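Local coordinates for pheromone cOB1/lipoprotein, YaeC family (Enterococcus faecalis, PDB 4EF1) that probably binds methionine as a lipid-anchored substrate-binding protein of an uptake system and is named as the precursor of pheromone cOB1, at residues Pro24-Lys28 with Glu29-Leu33; Gln97-Pro100 with Asp101-Ile105. All blocks are in the same frame, centred on the assembly; numbering follows the deposited sequence.

Contacts 1 and 2 each reverse the chain just ahead of a beta-strand, with a glycine of positive phi (Gly30, Gly102) in the turn. In contact 1 the turn follows a helix, whose last carbonyls are taken up by a Schellman motif; in contact 2 it follows a loop, and is a type II turn in which Pro100 O accepts from both the backbone N and the hydroxyl of Ser103. The strands that follow, 31-37 and 104-108, belong to two different sheets. The centres of the contacts are 50 Å apart, on opposite sides of the chain's centre, with nearest atoms about 36 Å apart. Neither includes a residue of the selenomethionine pocket, which is consistent with plain structural turns of the periplasmic-binding-protein-like fold.

Contact 1 (Pro24-Lys28 with Glu29-Leu33); sequences PLLEK and EGVKL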
loop_
_atom_site.group_PDB
_atom_site.type_symbol
_atom_site.label_atom_id
_atom_site.label_comp_id
_atom_site.label_asym_id
_atom_site.label_seq_id
_atom_site.Cartn_x
_atom_site.Cartn_y
_atom_site.Cartn_z
ATOM N N PRO A 24 14.288 -16.345 11.028
ATOM C CA PRO A 24 14.535 -17.610 11.786
ATOM C C PRO A 24 13.511 -18.728 11.485
ATOM O O PRO A 24 13.874 -19.902 11.469
ATOM C CB PRO A 24 14.465 -17.173 13.251
ATOM C CG PRO A 24 14.603 -15.686 13.235
ATOM C CD PRO A 24 14.068 -15.204 11.918
ATOM N N LEU A 25 12.256 -18.353 11.211
ATOM C CA LEU A 25 11.214 -19.334 10.823
ATOM C C LEU A 25 11.503 -19.952 9.459
ATOM O O LEU A 25 11.380 -21.160 9.278
ATOM C CB LEU A 25 9.812 -18.686 10.841
ATOM C CG LEU A 25 9.243 -18.391 12.224
ATOM C CD1 LEU A 25 8.198 -17.274 12.179
ATOM C CD2 LEU A 25 8.698 -19.699 12.783
ATOM N N LEU A 26 11.875 -19.112 8.489
ATOM C CA LEU A 26 12.248 -19.604 7.170
ATOM C C LEU A 26 13.503 -20.457 7.223
ATOM O O LEU A 26 13.619 -21.388 6.451
ATOM C CB LEU A 26 12.435 -18.472 6.145
ATOM C CG LEU A 26 11.215 -18.127 5.319
ATOM C CD1 LEU A 26 10.911 -19.259 4.363
ATOM C CD2 LEU A 26 10.020 -17.890 6.232
ATOM N N GLU A 27 14.432 -20.119 8.120
ATOM C CA GLU A 27 15.669 -20.900 8.280
ATOM C C GLU A 27 15.321 -22.346 8.716
ATOM O O GLU A 27 15.882 -23.300 8.201
ATOM C CB GLU A 27 16.640 -20.197 9.247
ATOM C CG GLU A 27 18.005 -20.870 9.388
ATOM C CD GLU A 27 18.049 -22.016 10.409
ATOM O OE1 GLU A 27 17.322 -21.959 11.424
ATOM O OE2 GLU A 27 18.832 -22.980 10.211
ATOM N N LYS A 28 14.340 -22.490 9.596
ATOM C CA LYS A 28 13.836 -23.804 9.990
ATOM C C LYS A 28 13.199 -24.585 8.853
ATOM O O LYS A 28 13.145 -25.791 8.927
ATOM C CB LYS A 28 12.861 -23.691 11.165
ATOM C CG LYS A 28 13.548 -23.146 12.424
ATOM C CD LYS A 28 14.290 -24.233 13.176
ATOM C CE LYS A 28 14.949 -23.697 14.447
ATOM N NZ LYS A 28 15.425 -24.790 15.349
ATOM N N GLU A 29 12.703 -23.905 7.825
ATOM C CA GLU A 29 12.168 -24.565 6.630
ATOM C C GLU A 29 13.240 -24.700 5.509
ATOM O O GLU A 29 12.909 -25.019 4.366
ATOM C CB GLU A 29 10.963 -23.810 6.086
ATOM C CG GLU A 29 9.830 -23.521 7.057
ATOM C CD GLU A 29 9.202 -24.769 7.635
ATOM O OE1 GLU A 29 9.362 -25.852 7.035
ATOM O OE2 GLU A 29 8.568 -24.667 8.725
ATOM N N GLY A 30 14.505 -24.463 5.842
ATOM C CA GLY A 30 15.594 -24.612 4.876
ATOM C C GLY A 30 15.695 -23.498 3.852
ATOM O O GLY A 30 16.176 -23.722 2.755
ATOM N N VAL A 31 15.264 -22.296 4.235
ATOM C CA VAL A 31 15.333 -21.120 3.360
ATOM C C VAL A 31 16.146 -20.022 4.042
ATOM O O VAL A 31 15.864 -19.685 5.175
ATOM C CB VAL A 31 13.912 -20.603 3.011
ATOM C CG1 VAL A 31 13.964 -19.272 2.259
ATOM C CG2 VAL A 31 13.143 -21.633 2.205
ATOM N N LYS A 32 17.150 -19.483 3.346
ATOM C CA LYS A 32 17.874 -18.292 3.799
ATOM C C LYS A 32 17.244 -17.060 3.124
ATOM O O LYS A 32 17.471 -16.763 1.934
ATOM C CB LYS A 32 19.359 -18.384 3.465
ATOM C CG LYS A 32 20.180 -17.196 3.946
ATOM C CD LYS A 32 21.670 -17.351 3.621
ATOM C CE LYS A 32 22.518 -16.277 4.303
ATOM N NZ LYS A 32 22.015 -14.895 4.036
ATOM N N LEU A 33 16.437 -16.364 3.901
ATOM C CA LEU A 33 15.747 -15.184 3.449
ATOM C C LEU A 33 16.707 -13.979 3.475
ATOM O O LEU A 33 17.435 -13.759 4.454
ATOM C CB LEU A 33 14.517 -14.971 4.325
ATOM C CG LEU A 33 13.580 -13.875 3.955
ATOM C CD1 LEU A 33 13.025 -14.149 2.550
ATOM C CD2 LEU A 33 12.480 -13.845 4.986
HETATM O O HOH W 1 9.161 -22.627 10.300
#
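Leu26 O is the carbonyl on which the end of helix 12-28 turns, receiving Val31 N at 2.9 Å and, more weakly, Glu29 N. Together with the bond from Gly30 N to Glu27 O, 3.0 Å long, the Val31 bond defines a Schellman motif, with Gly30 as its C-prime residue at phi 75°. The two bonds differ in approach: Val31 N is tilted 34° from the carbonyl plane of Leu26, whereas Gly30 N stands well above that of Glu27. This reversal sends strand 31-33 back nearly antiparallel to the last helical turn, as the closing strand of the beta-alpha-beta unit formed by strand 4-10, helix 12-28 and strand 31-37. Beneath the polar cap, the buried side chains of Leu26 and Val31 run side by side, with Leu26 CD1 coming within 3.6 Å of Val31 CB and also meeting both valine methyls. Val223 of helix 215-225 packs on Leu26, and Leu6 of strand 4-10 on Val31. Glu29 is exposed. Its chi1 of -53° sets CG beside the backbone N, 3.6 Å from Leu25 O, and the bend at chi2 then directs the carboxylate to a water. That water completes this outer side of the cap, donating to Leu25 O at 2.8 Å and to Glu29 OE2 at 2.6 Å.

Contact 2 (Gln97-Pro100 with Asp101-Ile105); sequences QEIP and DGSTI
Ser103 holds Pro100 O twice, through its hydroxyl OG at 2.7 Å and its backbone N at 3.2 Å. The second bond closes a type II beta turn from Pro100 to Ser103, with Gly102 at the position of positive phi. Both donors reach the oxygen from the same face of the carbonyl plane, the hydroxyl tilted 31° from it. With OG beside its own backbone N (chi1 -66°), Ser103 turns the hydroxyl back across the mouth of the turn, where it also lies 3.4 Å from Pro100 CD. The tight side is here: Ile99 CG2 presses against Ser103 CB at 3.4 Å, closer than usual for two carbons. Deeper in, the buried isoleucines cross at about a right angle and meet more lightly through their end methyls, Ile99 CD1 to Ile105 CD1 at 4.1 Å. By contrast, Pro100 is exposed although CD of its ring borders the serine hydroxyl, and Asp101 is exposed too, its CB directed away from Pro100 and its side chain touching Lys148. Lys148 NZ hydrogen-bonds to Ile99 O; Leu150 packs on Ile99 and Phe152 on Ile105. The turn leads into strand 104-108, which lies between strands 151-156 and 172-175 of the five-stranded sheet.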
loop_
_atom_site.group_PDB
_atom_site.type_symbol
_atom_site.label_atom_id
_atom_site.label_comp_id
_atom_site.label_asym_id
_atom_site.label_seq_id
_atom_site.Cartn_x
_atom_site.Cartn_y
_atom_site.Cartn_z
ATOM N N GLN A 97 -14.936 17.639 7.924
ATOM C CA GLN A 97 -16.039 18.625 7.926
ATOM C C GLN A 97 -15.578 20.083 8.112
ATOM O O GLN A 97 -16.253 21.020 7.641
ATOM C CB GLN A 97 -17.119 18.274 8.969
ATOM C CG GLN A 97 -17.763 16.903 8.819
ATOM C CD GLN A 97 -18.391 16.651 7.434
ATOM O OE1 GLN A 97 -19.058 17.520 6.867
ATOM N NE2 GLN A 97 -18.190 15.436 6.905
ATOM N N GLU A 98 -14.428 20.257 8.760
ATOM C CA GLU A 98 -13.776 21.565 8.963
ATOM C C GLU A 98 -13.108 22.125 7.723
ATOM O O GLU A 98 -12.832 23.304 7.678
ATOM C CB GLU A 98 -12.661 21.476 10.032
ATOM C CG GLU A 98 -13.127 21.406 11.477
ATOM C CD GLU A 98 -11.985 21.102 12.445
ATOM O OE1 GLU A 98 -10.819 20.962 12.011
ATOM O OE2 GLU A 98 -12.251 21.014 13.657
ATOM N N ILE A 99 -12.808 21.284 6.736
ATOM C CA ILE A 99 -12.129 21.724 5.500
ATOM C C ILE A 99 -12.944 22.798 4.734
ATOM O O ILE A 99 -14.140 22.603 4.461
ATOM C CB ILE A 99 -11.773 20.493 4.597
ATOM C CG1 ILE A 99 -10.646 19.680 5.234
ATOM C CG2 ILE A 99 -11.365 20.870 3.205
ATOM C CD1 ILE A 99 -10.366 18.346 4.574
ATOM N N PRO A 100 -12.309 23.952 4.423
ATOM C CA PRO A 100 -13.005 24.991 3.688
ATOM C C PRO A 100 -13.403 24.571 2.294
ATOM O O PRO A 100 -12.722 23.750 1.670
ATOM C CB PRO A 100 -11.983 26.130 3.638
ATOM C CG PRO A 100 -11.097 25.906 4.828
ATOM C CD PRO A 100 -11.021 24.421 4.973
ATOM N N ASP A 101 -14.468 25.165 1.783
ATOM C CA ASP A 101 -14.857 24.927 0.407
ATOM C C ASP A 101 -13.709 25.324 -0.527
ATOM O O ASP A 101 -12.964 26.277 -0.254
ATOM C CB ASP A 101 -16.109 25.699 0.001
ATOM C CG ASP A 101 -17.399 25.161 0.639
ATOM O OD1 ASP A 101 -17.340 24.272 1.540
ATOM O OD2 ASP A 101 -18.464 25.656 0.200
ATOM N N GLY A 102 -13.550 24.584 -1.604
ATOM C CA GLY A 102 -12.497 24.867 -2.556
ATOM C C GLY A 102 -11.093 24.498 -2.150
ATOM O O GLY A 102 -10.147 24.842 -2.856
ATOM N N SER A 103 -10.942 23.788 -1.033
ATOM C CA SER A 103 -9.654 23.327 -0.600
ATOM C C SER A 103 -9.147 22.258 -1.585
ATOM O O SER A 103 -9.932 21.567 -2.238
ATOM C CB SER A 103 -9.726 22.735 0.824
ATOM O OG SER A 103 -10.051 23.715 1.797
ATOM N N THR A 104 -7.827 22.147 -1.666
ATOM C CA THR A 104 -7.149 21.143 -2.461
ATOM C C THR A 104 -6.729 19.960 -1.569
ATOM O O THR A 104 -6.096 20.147 -0.511
ATOM C CB THR A 104 -5.920 21.739 -3.184
ATOM O OG1 THR A 104 -6.330 22.893 -3.953
ATOM C CG2 THR A 104 -5.196 20.676 -4.091
ATOM N N ILE A 105 -7.074 18.764 -2.033
ATOM C CA ILE A 105 -6.691 17.513 -1.416
ATOM C C ILE A 105 -5.558 16.976 -2.283
ATOM O O ILE A 105 -5.684 16.905 -3.519
ATOM C CB ILE A 105 -7.882 16.524 -1.364
ATOM C CG1 ILE A 105 -9.087 17.130 -0.640
ATOM C CG2 ILE A 105 -7.474 15.183 -0.714
ATOM C CD1 ILE A 105 -8.862 17.491 0.816
#